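Local coordinates for putative Type I topoisomerase (PDB 3M4A), which probably relaxes supercoiled DNA as a type IB topoisomerase, breaking and rejoining one strand without ATP, at residues P103-K106 with V107-A111; T183-R186 with T187-A190; A189-M192 with Q193-L196. All blocks are in the same frame, centred on the assembly; numbering follows the deposited sequence.

Interaction 1: P103-K106 with V107-A111. With nucleotides of chain C; nucleotides of chain B.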
loop_
_atom_site.group_PDB
_atom_site.type_symbol
_atom_site.label_atom_id
_atom_site.label_comp_id
_atom_site.label_asym_id
_atom_site.label_seq_id
_atom_site.Cartn_x
_atom_site.Cartn_y
_atom_site.Cartn_z
ATOM N N PRO A 103 -3.248 -6.195 7.651
ATOM C CA PRO A 103 -3.026 -7.611 8.016
ATOM C C PRO A 103 -3.735 -8.604 7.094
ATOM O O PRO A 103 -3.159 -9.637 6.734
ATOM C CB PRO A 103 -3.580 -7.693 9.438
ATOM C CG PRO A 103 -3.499 -6.292 9.950
ATOM C CD PRO A 103 -3.814 -5.429 8.780
ATOM N N THR A 104 -4.971 -8.291 6.715
ATOM C CA THR A 104 -5.702 -9.106 5.747
ATOM C C THR A 104 -5.025 -9.127 4.378
ATOM O O THR A 104 -4.963 -10.176 3.716
ATOM C CB THR A 104 -7.156 -8.659 5.640
ATOM O OG1 THR A 104 -7.796 -8.909 6.891
ATOM C CG2 THR A 104 -7.881 -9.428 4.542
ATOM N N LEU A 105 -4.535 -7.965 3.946
ATOM C CA LEU A 105 -3.751 -7.877 2.713
ATOM C C LEU A 105 -2.574 -8.840 2.748
ATOM O O LEU A 105 -2.317 -9.521 1.767
ATOM C CB LEU A 105 -3.211 -6.464 2.491
ATOM C CG LEU A 105 -2.240 -6.238 1.336
ATOM C CD1 LEU A 105 -2.913 -6.566 0.027
ATOM C CD2 LEU A 105 -1.702 -4.792 1.378
ATOM N N LYS A 106 -1.841 -8.847 3.860
ATOM C CA LYS A 106 -0.666 -9.721 4.014
ATOM C C LYS A 106 -1.011 -11.202 3.921
ATOM O O LYS A 106 -0.292 -11.978 3.294
ATOM C CB LYS A 106 0.055 -9.437 5.329
ATOM C CG LYS A 106 0.751 -8.082 5.361
ATOM C CD LYS A 106 1.974 -8.061 4.523
ATOM C CE LYS A 106 3.055 -8.972 5.091
ATOM N NZ LYS A 106 4.130 -9.156 4.116
ATOM N N VAL A 107 -2.118 -11.601 4.538
ATOM C CA VAL A 107 -2.560 -12.992 4.448
ATOM C C VAL A 107 -2.860 -13.370 2.993
ATOM O O VAL A 107 -2.402 -14.407 2.475
ATOM C CB VAL A 107 -3.800 -13.230 5.336
ATOM C CG1 VAL A 107 -4.450 -14.610 5.036
ATOM C CG2 VAL A 107 -3.419 -13.097 6.808
ATOM N N ALA A 108 -3.601 -12.505 2.315
ATOM C CA ALA A 108 -3.985 -12.744 0.932
ATOM C C ALA A 108 -2.774 -12.774 -0.004
ATOM O O ALA A 108 -2.645 -13.672 -0.846
ATOM C CB ALA A 108 -4.957 -11.693 0.489
ATOM N N THR A 109 -1.870 -11.799 0.142
ATOM C CA THR A 109 -0.709 -11.736 -0.754
ATOM C C THR A 109 0.293 -12.865 -0.465
ATOM O O THR A 109 0.847 -13.440 -1.391
ATOM C CB THR A 109 -0.036 -10.333 -0.794
ATOM O OG1 THR A 109 0.421 -9.953 0.507
ATOM C CG2 THR A 109 -1.010 -9.294 -1.312
ATOM N N THR A 110 0.502 -13.215 0.799
ATOM C CA THR A 110 1.353 -14.376 1.112
ATOM C C THR A 110 0.813 -15.644 0.436
ATOM O O THR A 110 1.575 -16.396 -0.169
ATOM C CB THR A 110 1.498 -14.580 2.636
ATOM O OG1 THR A 110 2.246 -13.485 3.181
ATOM C CG2 THR A 110 2.208 -15.890 2.946
ATOM N N ALA A 111 -0.496 -15.863 0.532
ATOM C CA ALA A 111 -1.112 -17.039 -0.085
ATOM C C ALA A 111 -0.770 -17.105 -1.575
ATOM O O ALA A 111 -0.259 -18.131 -2.069
ATOM C CB ALA A 111 -2.632 -17.047 0.152
ATOM P P DT C 7 -3.035 -21.342 2.191
ATOM O OP1 DT C 7 -3.606 -19.968 2.138
ATOM O OP2 DT C 7 -3.867 -22.467 2.704
ATOM O "O5'" DT C 7 -2.519 -21.691 0.733
ATOM C "C5'" DT C 7 -1.823 -20.694 0.013
ATOM C "C4'" DT C 7 -1.072 -21.286 -1.146
ATOM O "O4'" DT C 7 -0.114 -22.265 -0.671
ATOM C "C3'" DT C 7 -1.940 -22.031 -2.139
ATOM O "O3'" DT C 7 -2.602 -21.100 -2.976
ATOM C "C2'" DT C 7 -0.910 -22.882 -2.854
ATOM C "C1'" DT C 7 0.072 -23.173 -1.739
ATOM N N1 DT C 7 -0.035 -24.549 -1.147
ATOM C C2 DT C 7 0.739 -25.501 -1.758
ATOM O O2 DT C 7 1.424 -25.286 -2.727
ATOM N N3 DT C 7 0.679 -26.734 -1.201
ATOM C C4 DT C 7 -0.048 -27.087 -0.111
ATOM O O4 DT C 7 0.020 -28.247 0.277
ATOM C C5 DT C 7 -0.872 -26.064 0.500
ATOM C C7 DT C 7 -1.734 -26.375 1.694
ATOM C C6 DT C 7 -0.821 -24.825 -0.044
ATOM P P DC B 10 6.314 -14.273 2.412
ATOM O OP1 DC B 10 5.053 -13.586 2.669
ATOM O OP2 DC B 10 7.430 -13.477 1.848
ATOM O "O5'" DC B 10 6.822 -14.853 3.805
ATOM C "C5'" DC B 10 5.916 -15.626 4.609
ATOM C "C4'" DC B 10 6.671 -16.259 5.753
ATOM O "O4'" DC B 10 7.600 -17.261 5.239
ATOM C "C3'" DC B 10 7.516 -15.295 6.588
ATOM O "O3'" DC B 10 7.456 -15.650 7.951
ATOM C "C2'" DC B 10 8.920 -15.519 6.074
ATOM C "C1'" DC B 10 8.854 -17.022 5.876
ATOM N N1 DC B 10 9.912 -17.606 5.035
ATOM C C2 DC B 10 10.245 -18.948 5.259
ATOM O O2 DC B 10 9.650 -19.590 6.146
ATOM N N3 DC B 10 11.219 -19.505 4.514
ATOM C C4 DC B 10 11.857 -18.798 3.583
ATOM N N4 DC B 10 12.799 -19.412 2.873
ATOM C C5 DC B 10 11.525 -17.432 3.334
ATOM C C6 DC B 10 10.563 -16.883 4.085
HETATM O O HOH W 1 2.303 -10.697 2.338
#
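L105 and T109 meet on the inner face of the helix, where methyl CD1 of L105 lies 3.6 Å from CG2 of T109. This is the tight side: with its CG anti to the backbone N (chi1 173°), L105 reaches V229 and I230 of helix 219-230 and T128 of helix 120-134, a place that suits a branched apolar chain. The bonds V107 N to P103 O, A108 N to T104 O, T109 N to L105 O and T110 N to K106 O hold the turns together, the third being the shortest at 2.8 Å.

The polar side is looser and bridged by water. K106, its chain bent at chi2 and chi3, swings NZ out beside the helix, level with its own turn, to give a bond to a water 3.0 Å from NZ. That water donates to OG1 of T109 (2.7 Å) and OG1 of T110 (2.9 Å), so two hydroxyls and an ammonium share it. OG1 of T110 also lies 2.9 Å from OP1 of DC10 of chain B. The arrangement is that of an alpha helix in a DNA-binding protein, with an apolar face in the core and a polar face toward the backbone phosphates.

Interaction 2: T183-R186 with T187-A190. With nucleotides of chain B.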
loop_
_atom_site.group_PDB
_atom_site.type_symbol
_atom_site.label_atom_id
_atom_site.label_comp_id
_atom_site.label_asym_id
_atom_site.label_seq_id
_atom_site.Cartn_x
_atom_site.Cartn_y
_atom_site.Cartn_z
ATOM N N THR A 183 14.622 -2.228 -1.829
ATOM C CA THR A 183 13.944 -3.162 -0.909
ATOM C C THR A 183 14.966 -4.147 -0.352
ATOM O O THR A 183 16.010 -4.347 -0.953
ATOM C CB THR A 183 12.794 -3.958 -1.603
ATOM O OG1 THR A 183 13.302 -4.783 -2.649
ATOM C CG2 THR A 183 11.725 -2.989 -2.160
ATOM N N SER A 184 14.635 -4.751 0.786
ATOM C CA SER A 184 15.514 -5.699 1.468
ATOM C C SER A 184 14.893 -7.079 1.660
ATOM O O SER A 184 15.561 -7.992 2.182
ATOM C CB SER A 184 15.962 -5.121 2.821
ATOM O OG SER A 184 14.847 -4.802 3.663
ATOM N N ASP A 185 13.638 -7.243 1.244
ATOM C CA ASP A 185 12.887 -8.482 1.446
ATOM C C ASP A 185 13.465 -9.624 0.603
ATOM O O ASP A 185 13.714 -9.464 -0.594
ATOM C CB ASP A 185 11.425 -8.269 1.060
ATOM C CG ASP A 185 10.586 -9.523 1.224
ATOM O OD1 ASP A 185 10.475 -10.016 2.372
ATOM O OD2 ASP A 185 10.048 -10.009 0.218
ATOM N N ARG A 186 13.680 -10.772 1.247
ATOM C CA ARG A 186 14.236 -11.954 0.596
ATOM C C ARG A 186 13.386 -12.429 -0.566
ATOM O O ARG A 186 13.921 -12.830 -1.621
ATOM C CB ARG A 186 14.333 -13.116 1.608
ATOM C CG ARG A 186 15.349 -12.958 2.686
ATOM C CD ARG A 186 15.262 -14.169 3.640
ATOM N NE ARG A 186 14.085 -14.162 4.527
ATOM C CZ ARG A 186 13.740 -15.166 5.338
ATOM N NH1 ARG A 186 14.444 -16.282 5.365
ATOM N NH2 ARG A 186 12.683 -15.066 6.123
ATOM N N THR A 187 12.068 -12.429 -0.363
ATOM C CA THR A 187 11.118 -12.946 -1.351
ATOM C C THR A 187 11.124 -12.067 -2.594
ATOM O O THR A 187 11.200 -12.575 -3.712
ATOM C CB THR A 187 9.728 -13.125 -0.722
ATOM O OG1 THR A 187 9.837 -14.159 0.264
ATOM C CG2 THR A 187 8.680 -13.515 -1.762
ATOM N N LEU A 188 11.124 -10.753 -2.407
ATOM C CA LEU A 188 11.243 -9.844 -3.551
ATOM C C LEU A 188 12.519 -10.085 -4.308
ATOM O O LEU A 188 12.490 -10.152 -5.522
ATOM C CB LEU A 188 11.182 -8.370 -3.128
ATOM C CG LEU A 188 9.804 -7.835 -2.709
ATOM C CD1 LEU A 188 9.869 -6.421 -2.135
ATOM C CD2 LEU A 188 8.810 -7.879 -3.874
ATOM N N ALA A 189 13.649 -10.204 -3.602
ATOM C CA ALA A 189 14.927 -10.393 -4.297
ATOM C C ALA A 189 14.970 -11.685 -5.112
ATOM O O ALA A 189 15.349 -11.668 -6.279
ATOM C CB ALA A 189 16.105 -10.319 -3.316
ATOM N N ALA A 190 14.516 -12.785 -4.522
ATOM C CA ALA A 190 14.534 -14.084 -5.212
ATOM C C ALA A 190 13.645 -14.087 -6.469
ATOM O O ALA A 190 14.031 -14.594 -7.533
ATOM C CB ALA A 190 14.082 -15.173 -4.259
ATOM P P DC B 10 6.314 -14.273 2.412
ATOM O OP1 DC B 10 5.053 -13.586 2.669
ATOM O OP2 DC B 10 7.430 -13.477 1.848
ATOM O "O5'" DC B 10 6.822 -14.853 3.805
ATOM C "C5'" DC B 10 5.916 -15.626 4.609
ATOM C "C4'" DC B 10 6.671 -16.259 5.753
ATOM O "O4'" DC B 10 7.600 -17.261 5.239
ATOM C "C3'" DC B 10 7.516 -15.295 6.588
ATOM O "O3'" DC B 10 7.456 -15.650 7.951
ATOM C "C2'" DC B 10 8.920 -15.519 6.074
ATOM C "C1'" DC B 10 8.854 -17.022 5.876
ATOM N N1 DC B 10 9.912 -17.606 5.035
ATOM C C2 DC B 10 10.245 -18.948 5.259
ATOM O O2 DC B 10 9.650 -19.590 6.146
ATOM N N3 DC B 10 11.219 -19.505 4.514
ATOM C C4 DC B 10 11.857 -18.798 3.583
ATOM N N4 DC B 10 12.799 -19.412 2.873
ATOM C C5 DC B 10 11.525 -17.432 3.334
ATOM C C6 DC B 10 10.563 -16.883 4.085
ATOM P P DG B 11 6.903 -14.646 9.042
ATOM O OP1 DG B 11 5.464 -14.475 8.744
ATOM O OP2 DG B 11 7.871 -13.545 9.170
ATOM O "O5'" DG B 11 7.014 -15.573 10.346
ATOM C "C5'" DG B 11 6.268 -16.762 10.483
ATOM C "C4'" DG B 11 7.056 -17.798 11.258
ATOM O "O4'" DG B 11 8.101 -18.379 10.425
ATOM C "C3'" DG B 11 7.773 -17.243 12.490
ATOM O "O3'" DG B 11 7.628 -18.181 13.539
ATOM C "C2'" DG B 11 9.209 -17.050 12.014
ATOM C "C1'" DG B 11 9.386 -18.201 11.038
ATOM N N9 DG B 11 10.359 -18.014 9.956
ATOM C C8 DG B 11 10.546 -16.890 9.216
ATOM N N7 DG B 11 11.453 -17.010 8.303
ATOM C C5 DG B 11 11.889 -18.317 8.436
ATOM C C6 DG B 11 12.870 -19.016 7.709
ATOM O O6 DG B 11 13.580 -18.599 6.782
ATOM N N1 DG B 11 13.025 -20.320 8.146
ATOM C C2 DG B 11 12.299 -20.872 9.187
ATOM N N2 DG B 11 12.592 -22.154 9.463
ATOM N N3 DG B 11 11.371 -20.228 9.894
ATOM C C4 DG B 11 11.212 -18.953 9.450
ATOM P P DG B 9 9.158 -17.974 -2.756
ATOM O OP1 DG B 9 8.670 -17.386 -4.040
ATOM O OP2 DG B 9 10.591 -17.905 -2.408
ATOM O "O5'" DG B 9 8.353 -17.364 -1.519
ATOM C "C5'" DG B 9 6.948 -17.311 -1.525
ATOM C "C4'" DG B 9 6.400 -17.244 -0.109
ATOM O "O4'" DG B 9 6.678 -18.441 0.659
ATOM C "C3'" DG B 9 7.022 -16.143 0.741
ATOM O "O3'" DG B 9 6.000 -15.566 1.527
ATOM C "C2'" DG B 9 8.159 -16.838 1.508
ATOM C "C1'" DG B 9 7.556 -18.188 1.786
ATOM N N9 DG B 9 8.428 -19.354 1.770
ATOM C C8 DG B 9 9.407 -19.622 0.866
ATOM N N7 DG B 9 9.987 -20.779 1.010
ATOM C C5 DG B 9 9.337 -21.323 2.095
ATOM C C6 DG B 9 9.518 -22.567 2.730
ATOM O O6 DG B 9 10.300 -23.483 2.459
ATOM N N1 DG B 9 8.648 -22.709 3.787
ATOM C C2 DG B 9 7.714 -21.789 4.193
ATOM N N2 DG B 9 6.942 -22.091 5.246
ATOM N N3 DG B 9 7.518 -20.637 3.587
ATOM C C4 DG B 9 8.384 -20.461 2.579
#
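The carboxylate of D185 turns back over the first helical turn to L188, while R186 sends its chain out to the DNA. With CG of D185 anti to the backbone N (chi1 179°), OD2 comes within 2.9 Å of L188 N and accepts a hydrogen bond from it, the NH standing 36° out of the carboxylate plane. An aspartate suits this N-cap: its short chain just reaches a backbone NH that has no carbonyl in a preceding turn. The same OD2 forms a salt bridge with R129, so the cap is tied to helix 120-134.

R186 extends through chi2 and bends at chi3 (-74°), which sets its guanidinium edge-on to a base. NH1 bonds to O6 of DG11 of chain B at 2.9 Å, NH2 to N7 of the same base at 3.2 Å, with N7 in the guanidinium plane. One face of the group lies over the cytosine of DC10 of chain B, C5 being 3.6 Å from the plane. T187 reaches a phosphate instead: its short branched chain sets OG1 close to the helix backbone, where it donates to OP2 of DC10 of chain B at 3.0 Å. On the inner side T183 and L188 cross at about a right angle, CD1 of L188 sitting 3.8 Å from OG1 of T183 and packing with it against L130.

The whole is an aspartate-capped helix N-terminus presented to DNA, whose arginine makes the bidentate pairing with a guanine's Hoogsteen edge characteristic of major-groove recognition.

Interaction 3: A189-M192 with Q193-L196; sequences AANM and QKLL. With nucleotides of chain B.
N191 lies alongside K194, the two chains pointing the same way, so that the amide of N191 overlaps the end of the lysine. NZ of K194 gives a hydrogen bond to OD1 of N191 at 2.9 Å, arriving above the amide plane, 51° out of it. K194 is extended beyond CG, which carries its methylenes CD and CE past OD1 of N191, each 3.5 Å from that oxygen. The other end of the amide faces the DNA: ND2 of N191 donates to OP1 of DG9 of chain B at 2.9 Å, almost straight at 173°. It also bonds to the carbonyl of T187 one turn back, so both ends of the amide are held and its rotation is fixed. Asparagine fits because it can give to a phosphate and accept from a lysine at once. NZ of K194 stays 3.6 Å from OP1 of DG9 of chain B, where its positive charge would add to the attraction for the phosphate.

The helix is amphipathic, as befits one that rests on a beta sheet and shows another flank to DNA. Its backbone bonds run from i+4 to i, with that from K194 N to A190 O weak. Apolar methionine and leucine suit the side lying on the sheet, where M192 and L196 both touch V162. In the conformer described M192 crosses L196 obliquely and goes on to V167 and F169; a second conformer is modelled, so this detail is tentative. L195 packs instead on L118 and F204.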
loop_
_atom_site.group_PDB
_atom_site.type_symbol
_atom_site.label_atom_id
_atom_site.label_comp_id
_atom_site.label_asym_id
_atom_site.label_seq_id
_atom_site.Cartn_x
_atom_site.Cartn_y
_atom_site.Cartn_z
ATOM N N ALA A 189 13.649 -10.204 -3.602
ATOM C CA ALA A 189 14.927 -10.393 -4.297
ATOM C C ALA A 189 14.970 -11.685 -5.112
ATOM O O ALA A 189 15.349 -11.668 -6.279
ATOM C CB ALA A 189 16.105 -10.319 -3.316
ATOM N N ALA A 190 14.516 -12.785 -4.522
ATOM C CA ALA A 190 14.534 -14.084 -5.212
ATOM C C ALA A 190 13.645 -14.087 -6.469
ATOM O O ALA A 190 14.031 -14.594 -7.533
ATOM C CB ALA A 190 14.082 -15.173 -4.259
ATOM N N ASN A 191 12.463 -13.493 -6.341
ATOM C CA ASN A 191 11.517 -13.487 -7.443
ATOM C C ASN A 191 11.849 -12.427 -8.484
ATOM O O ASN A 191 11.543 -12.613 -9.659
ATOM C CB ASN A 191 10.103 -13.353 -6.944
ATOM C CG ASN A 191 9.579 -14.658 -6.383
ATOM O OD1 ASN A 191 9.209 -15.563 -7.141
ATOM N ND2 ASN A 191 9.564 -14.777 -5.059
ATOM N N MET A 192 12.500 -11.340 -8.082
ATOM C CA MET A 192 12.974 -10.362 -9.060
ATOM C C MET A 192 14.010 -11.020 -9.980
ATOM O O MET A 192 14.034 -10.775 -11.195
ATOM C CB MET A 192 13.558 -9.133 -8.366
ATOM C CG MET A 192 13.873 -7.982 -9.285
ATOM S SD MET A 192 12.424 -7.424 -10.195
ATOM C CE MET A 192 11.551 -6.518 -8.923
ATOM N N GLN A 193 14.870 -11.873 -9.412
ATOM C CA GLN A 193 15.837 -12.613 -10.227
ATOM C C GLN A 193 15.116 -13.473 -11.269
ATOM O O GLN A 193 15.521 -13.520 -12.420
ATOM C CB GLN A 193 16.751 -13.486 -9.365
ATOM C CG GLN A 193 17.704 -12.708 -8.473
ATOM C CD GLN A 193 19.049 -12.343 -9.109
ATOM O OE1 GLN A 193 19.218 -12.351 -10.331
ATOM N NE2 GLN A 193 20.019 -11.996 -8.254
ATOM N N LYS A 194 14.060 -14.158 -10.851
ATOM C CA LYS A 194 13.242 -14.979 -11.757
ATOM C C LYS A 194 12.577 -14.144 -12.852
ATOM O O LYS A 194 12.545 -14.557 -14.011
ATOM C CB LYS A 194 12.158 -15.738 -10.986
ATOM C CG LYS A 194 12.657 -16.747 -9.964
ATOM C CD LYS A 194 11.458 -17.355 -9.199
ATOM C CE LYS A 194 11.835 -17.826 -7.808
ATOM N NZ LYS A 194 10.613 -18.063 -6.962
ATOM N N LEU A 195 12.046 -12.977 -12.503
ATOM C CA LEU A 195 11.476 -12.080 -13.519
ATOM C C LEU A 195 12.530 -11.646 -14.545
ATOM O O LEU A 195 12.275 -11.618 -15.742
ATOM C CB LEU A 195 10.807 -10.847 -12.872
ATOM C CG LEU A 195 9.482 -11.090 -12.151
ATOM C CD1 LEU A 195 9.099 -9.905 -11.284
ATOM C CD2 LEU A 195 8.364 -11.353 -13.155
ATOM N N LEU A 196 13.715 -11.303 -14.061
ATOM C CA LEU A 196 14.817 -10.893 -14.937
ATOM C C LEU A 196 15.347 -12.017 -15.841
ATOM O O LEU A 196 15.979 -11.740 -16.856
ATOM C CB LEU A 196 15.949 -10.289 -14.105
ATOM C CG LEU A 196 15.612 -8.900 -13.571
ATOM C CD1 LEU A 196 16.440 -8.541 -12.330
ATOM C CD2 LEU A 196 15.775 -7.858 -14.693
ATOM P P DG B 9 9.158 -17.974 -2.756
ATOM O OP1 DG B 9 8.670 -17.386 -4.040
ATOM O OP2 DG B 9 10.591 -17.905 -2.408
ATOM O "O5'" DG B 9 8.353 -17.364 -1.519
ATOM C "C5'" DG B 9 6.948 -17.311 -1.525
ATOM C "C4'" DG B 9 6.400 -17.244 -0.109
ATOM O "O4'" DG B 9 6.678 -18.441 0.659
ATOM C "C3'" DG B 9 7.022 -16.143 0.741
ATOM O "O3'" DG B 9 6.000 -15.566 1.527
ATOM C "C2'" DG B 9 8.159 -16.838 1.508
ATOM C "C1'" DG B 9 7.556 -18.188 1.786
ATOM N N9 DG B 9 8.428 -19.354 1.770
ATOM C C8 DG B 9 9.407 -19.622 0.866
ATOM N N7 DG B 9 9.987 -20.779 1.010
ATOM C C5 DG B 9 9.337 -21.323 2.095
ATOM C C6 DG B 9 9.518 -22.567 2.730
ATOM O O6 DG B 9 10.300 -23.483 2.459
ATOM N N1 DG B 9 8.648 -22.709 3.787
ATOM C C2 DG B 9 7.714 -21.789 4.193
ATOM N N2 DG B 9 6.942 -22.091 5.246
ATOM N N3 DG B 9 7.518 -20.637 3.587
ATOM C C4 DG B 9 8.384 -20.461 2.579
#

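In the fold
Along the chain, interaction 1 comes first, on helix 91-113, followed by interactions 2 and 3, which share A189 and A190 and both use helix 186-196. The centres of interactions 2 and 3 are about 9 Å apart, whereas interaction 1 lies about 16 Å from interaction 2 and about 20 Å from interaction 3, centre to centre, without touching either. Helix 120-134 links them: it packs against all three. Helix 186-196 follows strand 178-183 of the antiparallel sheet that it also covers. Two helices distant in sequence thus converge on the phosphate of DC10 of chain B, while helix 186-196 extends the grip to its neighbours, DG9 and DG11 of chain B.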